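Local coordinates for TnpArep for protein (Escherichia coli, PDB 4ER8) that binds REP hairpins and, as an HUH-type tyrosine transposase, cleaves and recombines the single-stranded DNA of the repeat clusters (BIMEs) around them, at a contact of chain A with DNA. Coordinates in Å, arbitrary orientation; residue numbers count along the deposited sequence, not the author numbering.

Site 1: a contact of chain A with DNA. Residues 8, 74, 78, 98. With nucleotides of chain B.
This backbone contact of an HUH-motif tyrosine transposase sets the first turns of helix 73-87 against the 3' strand of the REP hairpin stem, at the paired nucleotides DC30 to DG32. The tight part is the phosphate of DC31. Ser74 points its hydroxyl at it, OG anti to the carbonyl carbon (chi1 -75°), and gives a hydrogen bond of 2.6 Å from OG to OP1 of DC31. A second hydrogen bond joins the two hydroxyls, Tyr8 OH and Ser74 OG, at 2.7 Å, with OG at the edge of the Tyr8 ring and in its plane; Tyr8 is likely to donate, since the Ser74 hydrogen goes to the phosphate, and the pairing ties the N-terminal segment to the helix. Roughly at right angles to the Ser74 bond, Phe98, with CG in the crowded position between backbone N and carbonyl carbon (chi1 57°), brings its ring tip CZ to 3.4 Å from OP1 of DC31, while OP1 of DC30 lies at the ring edge, in plane. The looser part is at Arg78, which runs alongside the DC30 sugar: its CB is 3.7 Å from C5' of DC30, and NE stays 3.7 Å from the ring oxygen O4' of DC30. Towards DG32 the contact also thins, Tyr8 CE1 lying 3.9 Å from OP1 of DG32.

Site 2: a contact of chain A with DNA. Residues 78-79, 81-82, 85, 94. With nucleotides of chain B.
From DA13, on the 5' side of the hairpin, the path crosses to DC27, DA28 and DT29, all lying along one flank of helix 73-87 in this REP-binding transposase. At DA13 the contact is light: Glu79 OE1, a carboxylate oxygen, is 3.7 Å from the sugar C5' of DA13. Unpaired DC27 is read by Lys82, which leaves the helix with CG anti to the backbone N (chi1 -170°), bends at chi3 (72°) and hydrogen-bonds through NZ to the Watson-Crick atom N3 of DC27 at 3.1 Å. A salt bridge from NZ of Lys82 to Glu79 OE1, 3.2 Å, steadies that ammonium and probably keeps it charged. The Lys82 chain then passes the DA28 sugar, CD lying 3.5 Å from O4' of DA28. At DT29, Thr85 donates OG1 to the phosphate oxygen OP1 of DT29 at 2.6 Å. The indole NE1 of Trp94 reaches Lys81 O at 3.0 Å from above the carbonyl plane, while Lys81 CG packs over the centre of the indole face. Last, Arg78 NE donates a long, bent hydrogen bond (136° at H) to O2 on the sugar edge of DT29, 3.3 Å, with O2 close to the guanidinium plane. Helix 73-87, with Trp94 beside it, thus contacts the bases of unpaired DC27 and DT29 as well as the backbone, which probably helps the protein recognise REP.

Site 3: a contact of chain A with DNA. Residues 17, 19, 81, 95-99, 160. With nucleotides of chain B.
The loop 95-98, between helix 73-87 and strand 99-102, lies between the unpaired 5' nucleotides DA3 to DG5, which include guide bases, and the stem phosphates of DC30 and DC31. Gln95, extended beyond CG, puts its amide on the sugar edge of DG4: NE2 donates to N3 of DG4 at 3.0 Å, nearly straight (170° at H) and in the amide plane, while OE1 takes the exocyclic N2 of DG4 on a lone pair. This two-bond pairing suits a guanine. Gly160 O accepts from N2 of DG4 at 2.8 Å and from N6 of DA3 at 3.0 Å, so one carbonyl reads both bases. The DA3 base also rests near Trp99, whose CB is 3.5 Å from N6 of DA3. On the stem side Lys81 NZ forms a salt bridge with OP1 of DC30 and donates to the carbonyl Gln95 O. Lys81 NZ also meets Arg97 O at 2.6 Å, on a lone pair. Arg97 bends at chi3 (63°), lays its guanidinium face over C6 of DC31 and sends NE in plane to OP2 of DC31 at 2.8 Å. An alanine here would probably weaken the hold on this phosphate, losing both salt bridge and face contact. The site probably couples reading of DA3 and DG4 to the grip on the stem phosphates.

Site 1: a contact of chain A with DNA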
# COMPACT_ATOMS: atom_id res chain seq x y z
N TYR A 8 -10.36 -5.56 -13.71
CA TYR A 8 -11.55 -5.15 -12.95
C TYR A 8 -12.46 -6.32 -12.66
O TYR A 8 -12.87 -7.04 -13.56
CB TYR A 8 -12.37 -4.08 -13.69
CG TYR A 8 -11.74 -2.71 -13.78
CD1 TYR A 8 -11.39 -2.16 -15.00
CD2 TYR A 8 -11.50 -1.96 -12.65
CE1 TYR A 8 -10.86 -0.89 -15.09
CE2 TYR A 8 -10.94 -0.68 -12.73
CZ TYR A 8 -10.62 -0.17 -13.95
OH TYR A 8 -10.08 1.10 -14.04
N SER A 74 -9.84 2.51 -9.16
CA SER A 74 -9.25 3.64 -9.87
C SER A 74 -9.61 4.96 -9.21
O SER A 74 -8.72 5.71 -8.72
CB SER A 74 -9.66 3.63 -11.34
OG SER A 74 -8.96 2.64 -12.08
N ARG A 78 -7.48 7.67 -7.13
CA ARG A 78 -7.35 9.01 -7.68
C ARG A 78 -7.65 10.02 -6.61
O ARG A 78 -6.91 11.01 -6.44
CB ARG A 78 -8.23 9.22 -8.89
CG ARG A 78 -7.95 10.55 -9.51
CD ARG A 78 -9.19 11.20 -10.02
NE ARG A 78 -9.75 10.63 -11.26
CZ ARG A 78 -10.99 10.19 -11.37
NH1 ARG A 78 -11.83 10.21 -10.30
NH2 ARG A 78 -11.41 9.74 -12.54
N PHE A 98 -0.18 3.65 -10.81
CA PHE A 98 0.17 2.72 -9.73
C PHE A 98 0.16 1.28 -10.25
O PHE A 98 -0.48 0.98 -11.27
CB PHE A 98 -0.82 2.84 -8.57
CG PHE A 98 -2.25 2.61 -8.99
CD1 PHE A 98 -2.80 1.32 -8.96
CD2 PHE A 98 -3.07 3.68 -9.39
CE1 PHE A 98 -4.12 1.09 -9.37
CE2 PHE A 98 -4.41 3.45 -9.77
CZ PHE A 98 -4.92 2.15 -9.79
P DC B 30 -3.20 8.47 -10.63
OP1 DC B 30 -2.80 7.41 -9.70
OP2 DC B 30 -2.19 9.00 -11.59
O5' DC B 30 -4.47 8.00 -11.52
C5' DC B 30 -5.60 7.49 -10.90
C4' DC B 30 -6.69 7.12 -11.90
O4' DC B 30 -7.14 8.32 -12.54
C3' DC B 30 -6.32 6.21 -13.04
O3' DC B 30 -6.60 4.92 -12.63
C2' DC B 30 -7.26 6.62 -14.15
C1' DC B 30 -7.50 8.09 -13.89
N1 DC B 30 -6.71 9.09 -14.70
C2 DC B 30 -7.18 9.56 -15.91
O2 DC B 30 -8.24 9.09 -16.31
N3 DC B 30 -6.47 10.49 -16.62
C4 DC B 30 -5.30 10.94 -16.14
N4 DC B 30 -4.64 11.85 -16.84
C5 DC B 30 -4.79 10.49 -14.90
C6 DC B 30 -5.53 9.59 -14.22
P DC B 31 -6.03 3.69 -13.45
OP1 DC B 31 -6.53 2.48 -12.81
OP2 DC B 31 -4.61 3.94 -13.65
O5' DC B 31 -6.76 3.78 -14.86
C5' DC B 31 -8.18 3.50 -15.06
C4' DC B 31 -8.49 3.47 -16.56
O4' DC B 31 -8.23 4.81 -17.05
C3' DC B 31 -7.62 2.52 -17.41
O3' DC B 31 -8.51 1.66 -17.96
C2' DC B 31 -7.03 3.38 -18.51
C1' DC B 31 -7.71 4.73 -18.34
N1 DC B 31 -6.73 5.80 -18.36
C2 DC B 31 -6.76 6.73 -19.39
O2 DC B 31 -7.66 6.56 -20.23
N3 DC B 31 -5.83 7.73 -19.38
C4 DC B 31 -4.89 7.83 -18.42
N4 DC B 31 -3.96 8.84 -18.40
C5 DC B 31 -4.85 6.87 -17.38
C6 DC B 31 -5.77 5.89 -17.38
P DG B 32 -8.28 0.33 -18.82
OP1 DG B 32 -9.56 -0.46 -18.74
OP2 DG B 32 -7.01 -0.22 -18.33
O5' DG B 32 -8.10 0.82 -20.32
C5' DG B 32 -9.15 1.52 -20.94
C4' DG B 32 -8.69 2.12 -22.27
O4' DG B 32 -7.65 3.08 -22.10
C3' DG B 32 -8.13 1.15 -23.29
O3' DG B 32 -8.61 1.63 -24.60
C2' DG B 32 -6.62 1.19 -23.02
C1' DG B 32 -6.46 2.68 -22.74
N9 DG B 32 -5.32 3.18 -21.92
C8 DG B 32 -4.58 2.58 -20.92
N7 DG B 32 -3.64 3.36 -20.42
C5 DG B 32 -3.75 4.54 -21.13
C6 DG B 32 -3.00 5.74 -21.03
O6 DG B 32 -2.05 6.03 -20.29
N1 DG B 32 -3.46 6.70 -21.93
C2 DG B 32 -4.50 6.50 -22.82
N2 DG B 32 -4.78 7.55 -23.60
N3 DG B 32 -5.22 5.38 -22.92
C4 DG B 32 -4.78 4.45 -22.04

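Site 2: a contact of chain A with DNA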
# COMPACT_ATOMS: atom_id res chain seq x y z
N ARG A 78 -7.48 7.67 -7.13
CA ARG A 78 -7.35 9.01 -7.68
C ARG A 78 -7.65 10.02 -6.61
O ARG A 78 -6.91 11.01 -6.44
CB ARG A 78 -8.23 9.22 -8.89
CG ARG A 78 -7.95 10.55 -9.51
CD ARG A 78 -9.19 11.20 -10.02
NE ARG A 78 -9.75 10.63 -11.26
CZ ARG A 78 -10.99 10.19 -11.37
NH1 ARG A 78 -11.83 10.21 -10.30
NH2 ARG A 78 -11.41 9.74 -12.54
N GLU A 79 -8.69 9.75 -5.82
CA GLU A 79 -8.99 10.67 -4.76
C GLU A 79 -7.88 10.66 -3.72
O GLU A 79 -7.42 11.72 -3.30
CB GLU A 79 -10.38 10.40 -4.17
CG GLU A 79 -11.60 10.66 -5.12
CD GLU A 79 -11.60 12.05 -5.82
OE1 GLU A 79 -11.00 13.04 -5.28
OE2 GLU A 79 -12.23 12.15 -6.91
N LYS A 81 -4.55 10.10 -3.72
CA LYS A 81 -3.34 10.85 -4.09
C LYS A 81 -3.73 12.28 -4.20
O LYS A 81 -2.92 13.14 -3.93
CB LYS A 81 -2.76 10.39 -5.43
CG LYS A 81 -2.23 8.98 -5.45
CD LYS A 81 -2.08 8.43 -6.86
CE LYS A 81 -0.65 8.23 -7.21
NZ LYS A 81 -0.52 7.79 -8.63
N LYS A 82 -4.98 12.54 -4.59
CA LYS A 82 -5.44 13.93 -4.71
C LYS A 82 -5.51 14.64 -3.36
O LYS A 82 -4.83 15.65 -3.18
CB LYS A 82 -6.77 14.03 -5.44
CG LYS A 82 -7.18 15.44 -5.81
CD LYS A 82 -8.14 15.47 -7.01
CE LYS A 82 -9.53 14.96 -6.67
NZ LYS A 82 -10.36 14.66 -7.91
N THR A 85 -2.11 15.23 -2.03
CA THR A 85 -1.42 16.27 -2.81
C THR A 85 -1.91 17.66 -2.37
O THR A 85 -1.10 18.57 -2.12
CB THR A 85 -1.59 16.04 -4.31
OG1 THR A 85 -0.75 14.94 -4.68
CG2 THR A 85 -1.17 17.26 -5.10
N TRP A 94 3.68 12.34 -7.02
CA TRP A 94 3.39 10.92 -7.26
C TRP A 94 4.03 10.34 -8.50
O TRP A 94 3.99 10.95 -9.54
CB TRP A 94 1.88 10.75 -7.42
CG TRP A 94 1.15 11.08 -6.14
CD1 TRP A 94 0.29 12.13 -5.91
CD2 TRP A 94 1.27 10.38 -4.89
NE1 TRP A 94 -0.13 12.11 -4.59
CE2 TRP A 94 0.45 11.05 -3.95
CE3 TRP A 94 1.98 9.25 -4.48
CZ2 TRP A 94 0.31 10.61 -2.63
CZ3 TRP A 94 1.85 8.81 -3.16
CH2 TRP A 94 1.03 9.50 -2.25
P DA B 13 -16.02 15.35 -6.02
OP1 DA B 13 -16.18 13.99 -5.48
OP2 DA B 13 -17.27 16.14 -6.04
O5' DA B 13 -14.82 16.14 -5.33
C5' DA B 13 -13.78 15.41 -4.77
C4' DA B 13 -12.61 16.34 -4.70
O4' DA B 13 -12.48 16.96 -6.00
C3' DA B 13 -12.80 17.46 -3.70
O3' DA B 13 -11.78 17.43 -2.68
C2' DA B 13 -12.79 18.74 -4.55
C1' DA B 13 -12.13 18.31 -5.85
N9 DA B 13 -12.69 19.03 -6.98
C8 DA B 13 -13.80 18.70 -7.72
N7 DA B 13 -14.05 19.55 -8.70
C5 DA B 13 -13.04 20.51 -8.56
C6 DA B 13 -12.75 21.70 -9.25
N6 DA B 13 -13.48 22.11 -10.29
N1 DA B 13 -11.67 22.43 -8.87
C2 DA B 13 -10.94 22.01 -7.82
N3 DA B 13 -11.12 20.92 -7.09
C4 DA B 13 -12.19 20.20 -7.51
P DC B 27 -9.19 21.52 -14.26
OP1 DC B 27 -8.88 22.88 -14.75
OP2 DC B 27 -8.64 20.32 -14.96
O5' DC B 27 -8.77 21.46 -12.71
C5' DC B 27 -8.11 22.55 -12.13
C4' DC B 27 -7.71 22.18 -10.73
O4' DC B 27 -8.85 21.60 -10.05
C3' DC B 27 -6.62 21.13 -10.64
O3' DC B 27 -5.89 21.46 -9.58
C2' DC B 27 -7.30 19.84 -10.23
C1' DC B 27 -8.56 20.33 -9.55
N1 DC B 27 -9.68 19.43 -9.86
C2 DC B 27 -9.86 18.38 -8.96
O2 DC B 27 -9.09 18.30 -7.98
N3 DC B 27 -10.88 17.49 -9.17
C4 DC B 27 -11.66 17.62 -10.23
N4 DC B 27 -12.61 16.68 -10.36
C5 DC B 27 -11.50 18.69 -11.18
C6 DC B 27 -10.49 19.57 -10.95
P DA B 28 -4.34 21.24 -9.78
OP1 DA B 28 -3.62 22.02 -8.72
OP2 DA B 28 -4.07 21.37 -11.22
O5' DA B 28 -4.24 19.68 -9.44
C5' DA B 28 -4.39 19.22 -8.08
C4' DA B 28 -4.53 17.70 -8.08
O4' DA B 28 -5.71 17.23 -8.81
C3' DA B 28 -3.33 16.94 -8.64
O3' DA B 28 -3.22 15.81 -7.82
C2' DA B 28 -3.78 16.57 -10.04
C1' DA B 28 -5.30 16.41 -9.87
N9 DA B 28 -5.99 16.81 -11.08
C8 DA B 28 -5.54 17.66 -12.07
N7 DA B 28 -6.40 17.75 -13.07
C5 DA B 28 -7.45 16.92 -12.72
C6 DA B 28 -8.66 16.59 -13.34
N6 DA B 28 -9.06 17.09 -14.52
N1 DA B 28 -9.48 15.70 -12.74
C2 DA B 28 -9.09 15.19 -11.58
N3 DA B 28 -7.98 15.46 -10.89
C4 DA B 28 -7.20 16.33 -11.52
P DT B 29 -2.20 14.61 -8.06
OP1 DT B 29 -2.21 14.03 -6.68
OP2 DT B 29 -0.94 15.05 -8.71
O5' DT B 29 -3.07 13.70 -9.06
C5' DT B 29 -4.15 12.96 -8.46
C4' DT B 29 -4.70 11.89 -9.39
O4' DT B 29 -5.42 12.56 -10.41
C3' DT B 29 -3.66 11.04 -10.12
O3' DT B 29 -3.87 9.65 -9.79
C2' DT B 29 -3.83 11.39 -11.59
C1' DT B 29 -5.25 11.90 -11.63
N1 DT B 29 -5.47 12.94 -12.68
C2 DT B 29 -6.64 12.91 -13.38
O2 DT B 29 -7.49 12.08 -13.18
N3 DT B 29 -6.80 13.87 -14.34
C4 DT B 29 -5.86 14.85 -14.62
O4 DT B 29 -6.02 15.68 -15.47
C5 DT B 29 -4.66 14.83 -13.86
C7 DT B 29 -3.63 15.85 -14.17
C6 DT B 29 -4.51 13.89 -12.92

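Site 3: a contact of chain A with DNA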
# COMPACT_ATOMS: atom_id res chain seq x y z
N THR A 17 0.94 -0.76 -5.37
CA THR A 17 2.23 -0.17 -5.01
C THR A 17 2.12 1.22 -5.57
O THR A 17 1.85 1.41 -6.79
CB THR A 17 3.43 -0.90 -5.67
OG1 THR A 17 3.62 -2.20 -5.08
CG2 THR A 17 4.73 -0.13 -5.44
N ASN A 19 4.23 4.84 -5.61
CA ASN A 19 5.52 5.42 -5.34
C ASN A 19 5.48 6.91 -5.45
O ASN A 19 4.79 7.48 -6.29
CB ASN A 19 6.56 4.93 -6.34
CG ASN A 19 6.88 3.46 -6.19
OD1 ASN A 19 6.69 2.70 -7.13
ND2 ASN A 19 7.39 3.05 -5.03
N LYS A 81 -4.55 10.10 -3.72
CA LYS A 81 -3.34 10.85 -4.09
C LYS A 81 -3.73 12.28 -4.20
O LYS A 81 -2.92 13.14 -3.93
CB LYS A 81 -2.76 10.39 -5.43
CG LYS A 81 -2.23 8.98 -5.45
CD LYS A 81 -2.08 8.43 -6.86
CE LYS A 81 -0.65 8.23 -7.21
NZ LYS A 81 -0.52 7.79 -8.63
N GLN A 95 4.57 9.13 -8.43
CA GLN A 95 4.69 8.37 -9.68
C GLN A 95 3.28 8.20 -10.27
O GLN A 95 2.34 7.79 -9.59
CB GLN A 95 5.43 7.03 -9.53
CG GLN A 95 5.10 6.04 -10.65
CD GLN A 95 6.08 4.92 -10.80
OE1 GLN A 95 6.73 4.51 -9.84
NE2 GLN A 95 6.21 4.40 -12.00
N PRO A 96 3.10 8.60 -11.53
CA PRO A 96 1.79 8.49 -12.15
C PRO A 96 1.23 7.08 -12.03
O PRO A 96 1.97 6.09 -11.96
CB PRO A 96 2.10 8.81 -13.63
CG PRO A 96 3.19 9.85 -13.53
CD PRO A 96 4.07 9.28 -12.41
N ARG A 97 -0.10 7.01 -12.04
CA ARG A 97 -0.85 5.80 -11.80
C ARG A 97 -0.22 4.98 -10.66
O ARG A 97 0.19 5.56 -9.65
CB ARG A 97 -1.05 5.05 -13.10
CG ARG A 97 -1.42 6.00 -14.24
CD ARG A 97 -1.55 5.27 -15.57
NE ARG A 97 -2.63 4.29 -15.53
CZ ARG A 97 -2.98 3.50 -16.54
NH1 ARG A 97 -2.35 3.59 -17.70
NH2 ARG A 97 -3.98 2.64 -16.41
N PHE A 98 -0.18 3.65 -10.81
CA PHE A 98 0.17 2.72 -9.73
C PHE A 98 0.16 1.28 -10.25
O PHE A 98 -0.48 0.98 -11.27
CB PHE A 98 -0.82 2.84 -8.57
CG PHE A 98 -2.25 2.61 -8.99
CD1 PHE A 98 -2.80 1.32 -8.96
CD2 PHE A 98 -3.07 3.68 -9.39
CE1 PHE A 98 -4.12 1.09 -9.37
CE2 PHE A 98 -4.41 3.45 -9.77
CZ PHE A 98 -4.92 2.15 -9.79
N TRP A 99 0.84 0.38 -9.52
CA TRP A 99 0.87 -1.02 -9.85
C TRP A 99 -0.30 -1.73 -9.21
O TRP A 99 -0.59 -1.51 -8.04
CB TRP A 99 2.20 -1.62 -9.38
CG TRP A 99 2.26 -3.13 -9.45
CD1 TRP A 99 1.97 -4.03 -8.45
CD2 TRP A 99 2.64 -3.90 -10.59
NE1 TRP A 99 2.14 -5.31 -8.90
CE2 TRP A 99 2.53 -5.27 -10.21
CE3 TRP A 99 3.05 -3.58 -11.89
CZ2 TRP A 99 2.84 -6.31 -11.10
CZ3 TRP A 99 3.33 -4.62 -12.78
CH2 TRP A 99 3.23 -5.97 -12.38
N GLY A 160 5.82 -3.91 -8.46
CA GLY A 160 5.70 -2.49 -8.65
C GLY A 160 6.77 -1.62 -8.04
O GLY A 160 6.74 -0.40 -8.21
P DA B 3 3.63 -2.92 -18.74
OP1 DA B 3 2.86 -1.74 -19.16
OP2 DA B 3 4.25 -3.65 -19.86
O5' DA B 3 4.74 -2.75 -17.61
C5' DA B 3 4.46 -2.14 -16.37
C4' DA B 3 4.38 -0.62 -16.55
O4' DA B 3 4.03 0.01 -15.30
C3' DA B 3 5.62 0.09 -17.03
O3' DA B 3 5.18 1.21 -17.69
C2' DA B 3 6.28 0.49 -15.72
C1' DA B 3 5.05 0.87 -14.88
N9 DA B 3 5.07 0.68 -13.43
C8 DA B 3 5.67 -0.31 -12.70
N7 DA B 3 5.46 -0.21 -11.41
C5 DA B 3 4.67 0.93 -11.28
C6 DA B 3 4.11 1.60 -10.16
N6 DA B 3 4.24 1.20 -8.86
N1 DA B 3 3.36 2.68 -10.44
C2 DA B 3 3.22 3.07 -11.70
N3 DA B 3 3.72 2.54 -12.81
C4 DA B 3 4.42 1.46 -12.52
P DG B 4 6.17 2.15 -18.60
OP1 DG B 4 5.29 2.82 -19.57
OP2 DG B 4 7.36 1.36 -18.99
O5' DG B 4 6.67 3.33 -17.65
C5' DG B 4 5.77 4.18 -16.98
C4' DG B 4 6.52 4.82 -15.83
O4' DG B 4 6.95 3.74 -14.97
C3' DG B 4 7.79 5.60 -16.18
O3' DG B 4 7.96 6.60 -15.22
C2' DG B 4 8.90 4.55 -16.00
C1' DG B 4 8.38 3.85 -14.75
N9 DG B 4 8.90 2.50 -14.48
C8 DG B 4 9.51 1.64 -15.36
N7 DG B 4 9.84 0.49 -14.86
C5 DG B 4 9.41 0.58 -13.54
C6 DG B 4 9.47 -0.38 -12.47
O6 DG B 4 9.97 -1.54 -12.53
N1 DG B 4 8.90 0.07 -11.27
C2 DG B 4 8.32 1.29 -11.14
N2 DG B 4 7.85 1.58 -9.92
N3 DG B 4 8.25 2.20 -12.12
C4 DG B 4 8.81 1.79 -13.30
P DG B 5 8.18 8.15 -15.61
OP1 DG B 5 9.56 8.34 -16.13
OP2 DG B 5 7.71 8.98 -14.50
O5' DG B 5 7.06 8.31 -16.72
C5' DG B 5 5.71 8.38 -16.31
C4' DG B 5 5.10 9.58 -16.98
O4' DG B 5 5.55 10.77 -16.27
C3' DG B 5 5.47 9.84 -18.44
O3' DG B 5 4.28 10.07 -19.14
C2' DG B 5 6.26 11.15 -18.41
C1' DG B 5 5.61 11.83 -17.23
N9 DG B 5 6.27 12.89 -16.48
C8 DG B 5 5.64 14.04 -16.03
N7 DG B 5 6.44 14.78 -15.29
C5 DG B 5 7.64 14.04 -15.25
C6 DG B 5 8.90 14.34 -14.63
O6 DG B 5 9.19 15.35 -13.96
N1 DG B 5 9.88 13.36 -14.82
C2 DG B 5 9.67 12.19 -15.53
N2 DG B 5 10.73 11.35 -15.60
N3 DG B 5 8.52 11.90 -16.14
C4 DG B 5 7.56 12.88 -15.97
P DC B 30 -3.20 8.47 -10.63
OP1 DC B 30 -2.80 7.41 -9.70
OP2 DC B 30 -2.19 9.00 -11.59
O5' DC B 30 -4.47 8.00 -11.52
C5' DC B 30 -5.60 7.49 -10.90
C4' DC B 30 -6.69 7.12 -11.90
O4' DC B 30 -7.14 8.32 -12.54
C3' DC B 30 -6.32 6.21 -13.04
O3' DC B 30 -6.60 4.92 -12.63
C2' DC B 30 -7.26 6.62 -14.15
C1' DC B 30 -7.50 8.09 -13.89
N1 DC B 30 -6.71 9.09 -14.70
C2 DC B 30 -7.18 9.56 -15.91
O2 DC B 30 -8.24 9.09 -16.31
N3 DC B 30 -6.47 10.49 -16.62
C4 DC B 30 -5.30 10.94 -16.14
N4 DC B 30 -4.64 11.85 -16.84
C5 DC B 30 -4.79 10.49 -14.90
C6 DC B 30 -5.53 9.59 -14.22
P DC B 31 -6.03 3.69 -13.45
OP1 DC B 31 -6.53 2.48 -12.81
OP2 DC B 31 -4.61 3.94 -13.65
O5' DC B 31 -6.76 3.78 -14.86
C5' DC B 31 -8.18 3.50 -15.06
C4' DC B 31 -8.49 3.47 -16.56
O4' DC B 31 -8.23 4.81 -17.05
C3' DC B 31 -7.62 2.52 -17.41
O3' DC B 31 -8.51 1.66 -17.96
C2' DC B 31 -7.03 3.38 -18.51
C1' DC B 31 -7.71 4.73 -18.34
N1 DC B 31 -6.73 5.80 -18.36
C2 DC B 31 -6.76 6.73 -19.39
O2 DC B 31 -7.66 6.56 -20.23
N3 DC B 31 -5.83 7.73 -19.38
C4 DC B 31 -4.89 7.83 -18.42
N4 DC B 31 -3.96 8.84 -18.40
C5 DC B 31 -4.85 6.87 -17.38
C6 DC B 31 -5.77 5.89 -17.38
O HOH W 1 -0.52 10.42 -9.78

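The three sites form one continuous DNA-binding surface on a monomeric protein: the C-alpha centres of sites 1 and 2 are about 11 Å apart, those of sites 1 and 3 about 9 Å, and those of sites 2 and 3 about 10 Å. Each pair shares a residue, Arg78 for sites 1 and 2, Phe98 for sites 1 and 3, and Lys81 for sites 2 and 3. Helix 73-87 contributes to all three. Nucleotides from separate stretches of the same 32-nucleotide chain thus meet linked residues, so the hairpin stem and the 5' guide are probably fixed relative to each other by one connected surface.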